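Flagellar brake protein YcgR (Klebsiella pneumoniae, PDB 5KEC) binds the second messenger c-di-GMP and, as the transcriptional activator MrkH, probably switches on type 3 fimbriae genes linked to biofilm formation. Local coordinates at residues B[121-126]-B[172-177]; B[142-147]-B[222-227]; B[166-171]-B[180-185]. All blocks are in the same frame, centred on the assembly; numbering follows the deposited sequence.

Interaction 1: residues B[121-126]-B[172-177]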
loop_
_atom_site.group_PDB
_atom_site.type_symbol
_atom_site.label_atom_id
_atom_site.label_comp_id
_atom_site.label_asym_id
_atom_site.label_seq_id
_atom_site.Cartn_x
_atom_site.Cartn_y
_atom_site.Cartn_z
ATOM N N HIS B 121 21.451 5.352 2.606
ATOM C CA HIS B 121 22.042 4.705 1.436
ATOM C C HIS B 121 21.989 5.539 0.150
ATOM O O HIS B 121 21.133 6.407 -0.014
ATOM C CB HIS B 121 21.396 3.336 1.204
ATOM C CG HIS B 121 21.847 2.285 2.169
ATOM N ND1 HIS B 121 22.913 1.448 1.913
ATOM C CD2 HIS B 121 21.378 1.932 3.390
ATOM C CE1 HIS B 121 23.080 0.625 2.935
ATOM N NE2 HIS B 121 22.161 0.897 3.843
ATOM N N ASP B 122 22.924 5.252 -0.751
ATOM C CA ASP B 122 23.025 5.919 -2.047
ATOM C C ASP B 122 22.146 5.213 -3.078
ATOM O O ASP B 122 22.653 4.572 -3.990
ATOM C CB ASP B 122 24.477 5.879 -2.530
ATOM C CG ASP B 122 25.087 7.260 -2.686
ATOM O OD1 ASP B 122 24.469 8.251 -2.241
ATOM O OD2 ASP B 122 26.200 7.348 -3.248
ATOM N N PHE B 123 20.831 5.321 -2.927
ATOM C CA PHE B 123 19.909 4.639 -3.824
ATOM C C PHE B 123 19.354 5.631 -4.832
ATOM O O PHE B 123 19.002 6.750 -4.472
ATOM C CB PHE B 123 18.756 4.008 -3.038
ATOM C CG PHE B 123 19.176 2.901 -2.101
ATOM C CD1 PHE B 123 20.420 2.300 -2.212
ATOM C CD2 PHE B 123 18.311 2.459 -1.109
ATOM C CE1 PHE B 123 20.793 1.272 -1.356
ATOM C CE2 PHE B 123 18.676 1.437 -0.245
ATOM C CZ PHE B 123 19.919 0.838 -0.369
ATOM N N TYR B 124 19.273 5.217 -6.093
ATOM C CA TYR B 124 18.760 6.087 -7.148
ATOM C C TYR B 124 17.804 5.300 -8.036
ATOM O O TYR B 124 17.762 4.066 -7.978
ATOM C CB TYR B 124 19.909 6.657 -7.996
ATOM C CG TYR B 124 20.854 7.574 -7.249
ATOM C CD1 TYR B 124 20.638 8.946 -7.212
ATOM C CD2 TYR B 124 21.969 7.068 -6.581
ATOM C CE1 TYR B 124 21.501 9.791 -6.527
ATOM C CE2 TYR B 124 22.837 7.903 -5.893
ATOM C CZ TYR B 124 22.598 9.264 -5.869
ATOM O OH TYR B 124 23.457 10.103 -5.192
ATOM N N CYS B 125 17.025 6.013 -8.840
ATOM C CA CYS B 125 16.183 5.380 -9.849
ATOM C C CYS B 125 16.428 6.050 -11.193
ATOM O O CYS B 125 16.280 7.271 -11.325
ATOM C CB CYS B 125 14.708 5.495 -9.481
ATOM S SG CYS B 125 13.590 4.884 -10.762
ATOM N N ARG B 126 16.808 5.257 -12.189
ATOM C CA ARG B 126 17.109 5.812 -13.498
ATOM C C ARG B 126 16.250 5.123 -14.540
ATOM O O ARG B 126 15.679 4.068 -14.280
ATOM C CB ARG B 126 18.591 5.629 -13.844
ATOM C CG ARG B 126 18.911 4.265 -14.434
ATOM C CD ARG B 126 20.407 4.083 -14.631
ATOM N NE ARG B 126 20.791 2.675 -14.546
ATOM C CZ ARG B 126 21.021 1.897 -15.596
ATOM N NH1 ARG B 126 20.913 2.388 -16.823
ATOM N NH2 ARG B 126 21.363 0.625 -15.420
ATOM N N LEU B 172 20.514 0.185 -6.323
ATOM C CA LEU B 172 20.518 0.020 -4.871
ATOM C C LEU B 172 21.896 -0.314 -4.308
ATOM O O LEU B 172 22.028 -1.134 -3.402
ATOM C CB LEU B 172 19.486 -1.030 -4.452
ATOM C CG LEU B 172 18.065 -0.761 -4.971
ATOM C CD1 LEU B 172 17.167 -1.995 -4.849
ATOM C CD2 LEU B 172 17.448 0.440 -4.254
ATOM N N ALA B 173 22.919 0.340 -4.845
ATOM C CA ALA B 173 24.277 0.196 -4.329
ATOM C C ALA B 173 24.643 -1.270 -4.116
ATOM O O ALA B 173 24.620 -2.073 -5.059
ATOM C CB ALA B 173 24.440 0.986 -3.026
ATOM N N GLU B 174 24.965 -1.619 -2.872
ATOM C CA GLU B 174 25.468 -2.957 -2.557
ATOM C C GLU B 174 24.489 -4.070 -2.922
ATOM O O GLU B 174 24.882 -5.228 -3.044
ATOM C CB GLU B 174 25.825 -3.071 -1.069
ATOM C CG GLU B 174 26.243 -1.769 -0.408
ATOM C CD GLU B 174 25.176 -1.224 0.525
ATOM O OE1 GLU B 174 25.127 -1.656 1.700
ATOM O OE2 GLU B 174 24.387 -0.361 0.085
ATOM N N TYR B 175 23.214 -3.725 -3.083
ATOM C CA TYR B 175 22.186 -4.734 -3.323
ATOM C C TYR B 175 21.960 -5.010 -4.797
ATOM O O TYR B 175 21.159 -5.873 -5.151
ATOM C CB TYR B 175 20.872 -4.340 -2.652
ATOM C CG TYR B 175 20.998 -4.183 -1.154
ATOM C CD1 TYR B 175 20.785 -5.262 -0.307
ATOM C CD2 TYR B 175 21.337 -2.955 -0.585
ATOM C CE1 TYR B 175 20.898 -5.127 1.066
ATOM C CE2 TYR B 175 21.458 -2.811 0.791
ATOM C CZ TYR B 175 21.234 -3.902 1.609
ATOM O OH TYR B 175 21.345 -3.773 2.974
ATOM N N GLY B 176 22.670 -4.282 -5.654
ATOM C CA GLY B 176 22.554 -4.476 -7.088
ATOM C C GLY B 176 21.490 -3.593 -7.718
ATOM O O GLY B 176 21.191 -2.499 -7.230
ATOM N N GLU B 177 20.917 -4.074 -8.811
ATOM C CA GLU B 177 19.916 -3.314 -9.537
ATOM C C GLU B 177 18.646 -4.120 -9.701
ATOM O O GLU B 177 18.672 -5.351 -9.751
ATOM C CB GLU B 177 20.462 -2.855 -10.894
ATOM C CG GLU B 177 21.634 -1.905 -10.760
ATOM C CD GLU B 177 22.044 -1.267 -12.067
ATOM O OE1 GLU B 177 21.949 -1.934 -13.118
ATOM O OE2 GLU B 177 22.465 -0.092 -12.039
#
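The hairpin loop 172-177, which joins strands 164-171 and 177-193, closes over residues 121-126, which lead into a strand, with Leu172 lying against Phe123. CD2 of Leu172 sits 4.0 Å from the centroid of the Phe123 ring, 21° off its normal, a CH-pi contact over one face and displaced toward the rim; CB of His121 lies over the opposite face. The ring is thus held between CB of His121, two residues back, and the loop. Phe123 CE1 also lies 3.4 Å from Leu172 O, and Ala173 CB approaches the same ring atom at the edge, near the ring plane, at 4.0 Å. CZ of Phe123 meets CD2 of Tyr175 at 4.1 Å. The patch lies where the hairpin loop of the PilZ domain's antiparallel sheet meets helix 214-234, with Ile139 and Ile223 also packing on Leu172. Polar contacts lie at its margins. In Glu174 the bend at chi2 (107°) carries CD toward the poorly ordered His121; carboxylate and imidazole planes lie 9° apart, and ND1 of His121 makes a weak hydrogen bond of 3.0 Å to Glu174 OE2. At the other end Arg126 NH2 and Glu177 OE1, 3.5 Å apart, form a weak salt bridge at the edge of the guanidinium. Within the loop, backbone bonds from Tyr175 N to Leu172 O and from Leu172 N to Gly176 O keep the turn compact.

Interaction 2: residues B[142-147]-B[222-227]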
loop_
_atom_site.group_PDB
_atom_site.type_symbol
_atom_site.label_atom_id
_atom_site.label_comp_id
_atom_site.label_asym_id
_atom_site.label_seq_id
_atom_site.Cartn_x
_atom_site.Cartn_y
_atom_site.Cartn_z
ATOM N N ILE B 142 11.572 4.205 1.252
ATOM C CA ILE B 142 11.181 2.968 0.603
ATOM C C ILE B 142 10.427 2.054 1.563
ATOM O O ILE B 142 10.749 1.972 2.751
ATOM C CB ILE B 142 12.428 2.247 0.027
ATOM C CG1 ILE B 142 12.032 1.076 -0.867
ATOM C CG2 ILE B 142 13.358 1.794 1.146
ATOM C CD1 ILE B 142 13.218 0.395 -1.511
ATOM N N SER B 143 9.394 1.401 1.046
ATOM C CA SER B 143 8.704 0.348 1.772
ATOM C C SER B 143 8.727 -0.860 0.853
ATOM O O SER B 143 9.459 -0.862 -0.136
ATOM C CB SER B 143 7.269 0.756 2.104
ATOM O OG SER B 143 6.500 0.926 0.928
ATOM N N ASP B 144 7.948 -1.887 1.165
ATOM C CA ASP B 144 7.909 -3.060 0.300
ATOM C C ASP B 144 6.874 -2.878 -0.799
ATOM O O ASP B 144 6.756 -3.708 -1.699
ATOM C CB ASP B 144 7.648 -4.337 1.105
ATOM C CG ASP B 144 6.408 -4.244 1.955
ATOM O OD1 ASP B 144 6.367 -4.909 3.012
ATOM O OD2 ASP B 144 5.474 -3.509 1.567
ATOM N N GLY B 145 6.139 -1.773 -0.733
ATOM C CA GLY B 145 5.101 -1.504 -1.710
ATOM C C GLY B 145 5.396 -0.303 -2.588
ATOM O O GLY B 145 4.774 -0.122 -3.636
ATOM N N GLY B 146 6.340 0.527 -2.164
ATOM C CA GLY B 146 6.686 1.696 -2.949
ATOM C C GLY B 146 7.871 2.484 -2.430
ATOM O O GLY B 146 8.632 2.019 -1.579
ATOM N N CYS B 147 8.024 3.691 -2.957
ATOM C CA CYS B 147 9.152 4.535 -2.607
ATOM C C CYS B 147 8.850 5.967 -2.988
ATOM O O CYS B 147 7.973 6.231 -3.813
ATOM C CB CYS B 147 10.407 4.070 -3.342
ATOM S SG CYS B 147 10.269 4.217 -5.139
ATOM N N LYS B 222 14.354 -7.763 1.760
ATOM C CA LYS B 222 15.607 -7.978 2.474
ATOM C C LYS B 222 16.318 -6.663 2.754
ATOM O O LYS B 222 16.875 -6.465 3.833
ATOM C CB LYS B 222 16.520 -8.919 1.696
ATOM C CG LYS B 222 16.021 -10.350 1.678
ATOM C CD LYS B 222 17.033 -11.290 1.041
ATOM C CE LYS B 222 17.305 -10.930 -0.411
ATOM N NZ LYS B 222 18.229 -11.906 -1.058
ATOM N N ILE B 223 16.299 -5.761 1.779
ATOM C CA ILE B 223 16.847 -4.430 1.979
ATOM C C ILE B 223 16.101 -3.718 3.106
ATOM O O ILE B 223 16.709 -3.049 3.945
ATOM C CB ILE B 223 16.734 -3.583 0.701
ATOM C CG1 ILE B 223 17.527 -4.217 -0.442
ATOM C CG2 ILE B 223 17.199 -2.151 0.965
ATOM C CD1 ILE B 223 17.337 -3.514 -1.764
ATOM N N LEU B 224 14.777 -3.852 3.110
ATOM C CA LEU B 224 13.944 -3.218 4.126
ATOM C C LEU B 224 14.342 -3.692 5.511
ATOM O O LEU B 224 14.564 -2.888 6.415
ATOM C CB LEU B 224 12.473 -3.543 3.896
ATOM C CG LEU B 224 11.741 -2.732 2.838
ATOM C CD1 LEU B 224 10.366 -3.324 2.643
ATOM C CD2 LEU B 224 11.655 -1.276 3.254
ATOM N N LEU B 225 14.432 -5.007 5.666
ATOM C CA LEU B 225 14.815 -5.597 6.940
ATOM C C LEU B 225 16.166 -5.053 7.399
ATOM O O LEU B 225 16.400 -4.896 8.595
ATOM C CB LEU B 225 14.826 -7.130 6.849
ATOM C CG LEU B 225 13.482 -7.809 6.534
ATOM C CD1 LEU B 225 13.629 -9.322 6.451
ATOM C CD2 LEU B 225 12.410 -7.440 7.551
ATOM N N ASP B 226 17.042 -4.743 6.444
ATOM C CA ASP B 226 18.348 -4.160 6.749
ATOM C C ASP B 226 18.234 -2.696 7.161
ATOM O O ASP B 226 18.937 -2.227 8.063
ATOM C CB ASP B 226 19.283 -4.258 5.538
ATOM C CG ASP B 226 19.861 -5.649 5.349
ATOM O OD1 ASP B 226 19.824 -6.448 6.305
ATOM O OD2 ASP B 226 20.366 -5.940 4.244
ATOM N N LEU B 227 17.359 -1.970 6.477
ATOM C CA LEU B 227 17.170 -0.552 6.738
ATOM C C LEU B 227 16.460 -0.346 8.070
ATOM O O LEU B 227 16.879 0.467 8.889
ATOM C CB LEU B 227 16.376 0.096 5.603
ATOM C CG LEU B 227 17.102 0.115 4.256
ATOM C CD1 LEU B 227 16.218 0.705 3.160
ATOM C CD2 LEU B 227 18.404 0.889 4.386
#
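Leu224 of helix 214-234 presses its two methyl groups on the backbone of the turn that follows Ile142. Its CG is anti to the carbonyl carbon (chi1 -80°), and chi2 of 173° carries CD1 to Asp144, while CD2 turns to Ile142 O and Ser143 CA. CD1 lodges 3.2 Å from Asp144 N and 3.3 Å from Asp144 CB, a tight fit in which the leucine and aspartate side chains cross at about a right angle. CD2 of Leu224 comes to 3.4 Å from Ile142 O. A second apolar contact lies one helical turn further on: Leu227 sends CD1 to within 3.7 Å of Ile142 CG2. That methyl occupies the position between backbone N and carbonyl carbon because CG1 is anti to N (chi1 -170°), and it meets Leu224 CD2 as well, more loosely. No hydrogen bond links the turn to the helix; the interface is made by aliphatic groups set on peptide and side-chain atoms.

The turn keeps its shape through its own bonds. Ser143, whose CB points away from the helix, uses OG to accept from Gly145 N at 3.2 Å and Gly146 N at 3.1 Å, an ST turn and ST motif together, while Ser143 N donates to Gly146 O at 2.8 Å. Asp141, Ser143 and Gly146 bind c-di-GMP in a ligand-bound structure of this protein, and their spacing is that of the D/NxSxxG signature of PilZ domains, here ligand-free and backed by the C-terminal helix.

Interaction 3: residues B[166-171]-B[180-185]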
loop_
_atom_site.group_PDB
_atom_site.type_symbol
_atom_site.label_atom_id
_atom_site.label_comp_id
_atom_site.label_asym_id
_atom_site.label_seq_id
_atom_site.Cartn_x
_atom_site.Cartn_y
_atom_site.Cartn_z
ATOM N N LYS B 166 7.649 2.824 -16.931
ATOM C CA LYS B 166 7.986 1.451 -17.272
ATOM C C LYS B 166 9.486 1.255 -17.407
ATOM O O LYS B 166 10.198 2.136 -17.882
ATOM C CB LYS B 166 7.277 1.029 -18.560
ATOM C CG LYS B 166 7.520 1.953 -19.744
ATOM C CD LYS B 166 6.620 1.573 -20.915
ATOM C CE LYS B 166 5.162 1.490 -20.472
ATOM N NZ LYS B 166 4.228 1.186 -21.595
ATOM N N ASN B 167 9.964 0.084 -17.001
ATOM C CA ASN B 167 11.372 -0.242 -17.162
ATOM C C ASN B 167 12.252 0.714 -16.378
ATOM O O ASN B 167 13.355 1.039 -16.810
ATOM C CB ASN B 167 11.782 -0.190 -18.641
ATOM C CG ASN B 167 10.882 -1.027 -19.535
ATOM O OD1 ASN B 167 10.638 -2.200 -19.265
ATOM N ND2 ASN B 167 10.383 -0.419 -20.605
ATOM N N ALA B 168 11.762 1.183 -15.236
ATOM C CA ALA B 168 12.569 2.012 -14.348
ATOM C C ALA B 168 13.539 1.101 -13.614
ATOM O O ALA B 168 13.204 -0.039 -13.306
ATOM C CB ALA B 168 11.686 2.740 -13.353
ATOM N N VAL B 169 14.737 1.594 -13.332
ATOM C CA VAL B 169 15.737 0.759 -12.678
ATOM C C VAL B 169 16.124 1.306 -11.311
ATOM O O VAL B 169 16.586 2.445 -11.195
ATOM C CB VAL B 169 17.002 0.578 -13.540
ATOM C CG1 VAL B 169 17.982 -0.367 -12.848
ATOM C CG2 VAL B 169 16.631 0.053 -14.928
ATOM N N LEU B 170 15.936 0.488 -10.280
ATOM C CA LEU B 170 16.367 0.849 -8.935
ATOM C C LEU B 170 17.848 0.539 -8.761
ATOM O O LEU B 170 18.248 -0.620 -8.745
ATOM C CB LEU B 170 15.542 0.083 -7.901
ATOM C CG LEU B 170 14.033 0.132 -8.133
ATOM C CD1 LEU B 170 13.313 -0.689 -7.083
ATOM C CD2 LEU B 170 13.528 1.579 -8.154
ATOM N N MET B 171 18.664 1.580 -8.673
ATOM C CA MET B 171 20.081 1.419 -8.379
ATOM C C MET B 171 20.253 1.372 -6.863
ATOM O O MET B 171 20.148 2.397 -6.186
ATOM C CB MET B 171 20.869 2.586 -8.960
ATOM C CG MET B 171 20.705 2.745 -10.472
ATOM S SD MET B 171 21.301 4.335 -11.091
ATOM C CE MET B 171 23.030 4.287 -10.628
ATOM N N ILE B 180 12.021 -2.388 -12.713
ATOM C CA ILE B 180 10.654 -2.496 -12.236
ATOM C C ILE B 180 9.782 -1.452 -12.906
ATOM O O ILE B 180 10.288 -0.511 -13.514
ATOM C CB ILE B 180 10.604 -2.290 -10.710
ATOM C CG1 ILE B 180 9.279 -2.794 -10.135
ATOM C CG2 ILE B 180 10.866 -0.812 -10.357
ATOM C CD1 ILE B 180 9.226 -2.749 -8.630
ATOM N N ASP B 181 8.468 -1.622 -12.798
ATOM C CA ASP B 181 7.534 -0.610 -13.275
ATOM C C ASP B 181 6.975 0.174 -12.093
ATOM O O ASP B 181 6.619 -0.402 -11.060
ATOM C CB ASP B 181 6.409 -1.256 -14.076
ATOM C CG ASP B 181 6.928 -2.038 -15.258
ATOM O OD1 ASP B 181 7.811 -1.512 -15.969
ATOM O OD2 ASP B 181 6.478 -3.185 -15.460
ATOM N N LEU B 182 6.924 1.491 -12.235
ATOM C CA LEU B 182 6.426 2.334 -11.160
ATOM C C LEU B 182 5.129 3.017 -11.566
ATOM O O LEU B 182 4.983 3.474 -12.697
ATOM C CB LEU B 182 7.463 3.387 -10.772
ATOM C CG LEU B 182 8.851 2.884 -10.378
ATOM C CD1 LEU B 182 9.817 4.056 -10.261
ATOM C CD2 LEU B 182 8.792 2.086 -9.086
ATOM N N VAL B 183 4.194 3.087 -10.629
ATOM C CA VAL B 183 2.962 3.833 -10.839
ATOM C C VAL B 183 3.019 5.093 -9.989
ATOM O O VAL B 183 3.073 5.022 -8.763
ATOM C CB VAL B 183 1.728 3.008 -10.441
ATOM C CG1 VAL B 183 0.464 3.855 -10.533
ATOM C CG2 VAL B 183 1.616 1.758 -11.318
ATOM N N VAL B 184 3.036 6.243 -10.648
ATOM C CA VAL B 184 3.087 7.521 -9.959
ATOM C C VAL B 184 1.788 7.739 -9.190
ATOM O O VAL B 184 0.704 7.631 -9.755
ATOM C CB VAL B 184 3.313 8.671 -10.958
ATOM C CG1 VAL B 184 3.275 10.026 -10.245
ATOM C CG2 VAL B 184 4.635 8.476 -11.686
ATOM N N LYS B 185 1.900 8.027 -7.897
ATOM C CA LYS B 185 0.721 8.199 -7.048
ATOM C C LYS B 185 0.518 9.639 -6.602
ATOM O O LYS B 185 -0.612 10.118 -6.533
ATOM C CB LYS B 185 0.797 7.297 -5.813
ATOM C CG LYS B 185 0.482 5.841 -6.093
ATOM C CD LYS B 185 -0.889 5.723 -6.718
ATOM C CE LYS B 185 -1.197 4.304 -7.148
ATOM N NZ LYS B 185 -2.525 4.239 -7.827
#
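Asp181 reaches back from strand 180-185 to the corner at Asn167, where its OD1 accepts a hydrogen bond from Asn167 N at 2.9 Å, nearly straight (164°) and met close to the C-O axis of the carboxylate. CG of Asp181 is anti to its carbonyl carbon, beside the backbone N, which swings CG toward the corner; OD1 also lies 3.2 Å from Lys166 CA. Asn167 itself has a left-handed backbone conformation; its CB is directed away from strand 180-185, and its OD1 is hydrogen-bonded to Arg212, an arginine that also makes a long, weak ion pair with Asp181.

Beyond the bend Ala168 and Ile180 form a hydrogen-bonded antiparallel pair with both side chains on the same face of the sheet. Ile180 N donates to Ala168 O at 2.7 Å in a straight bond, whereas the return bond from Ala168 N to Ile180 O is weak and strongly bent (124°). The uneven pair fits strands whose directions here differ by 105°. On the apolar side, the small methyl of Ala168 takes CD1 of Leu182 at 3.8 Å and lies 3.5 Å from Ile180 O. Leu170 and Ile180 approach obliquely: the branch point CG of the leucine rests on CG2 of the isoleucine at 4.0 Å, and CD1 of Leu170 touches the same methyl. Phe209 of strand 199-210 packs on Ile180 and Leu182, and Cys125 on Ala168 and Leu182. A hairpin whose first strand turns a corner, with Ala168 and Ile180 sharing one face, suits the strongly curved antiparallel sheet of a PilZ beta-barrel.

In the fold
All three contacts reach the same antiparallel sheet. Interactions 1 and 2, with centres 12 Å apart, meet at helix 214-234: Tyr175 OH lies 2.7 Å from Asp226 OD2, a probable hydrogen bond, and Leu172 CD1 packs on Ile223 CD1 at 3.4 Å. Interactions 1 and 3 are joined by strand pairing, with Arg126 O 2.8 Å from Val169 N, and by the hairpin 164-193, whose loop serves the former and whose strands form the latter. Interactions 2 and 3 do not touch. Interaction 2 contains the c-di-GMP-binding residues Ser143 and Gly146; interaction 3 comes near that site through Leu182, whose side chain is about 4 Å from that of Cys207, another c-di-GMP-binding residue; no ligand is bound here.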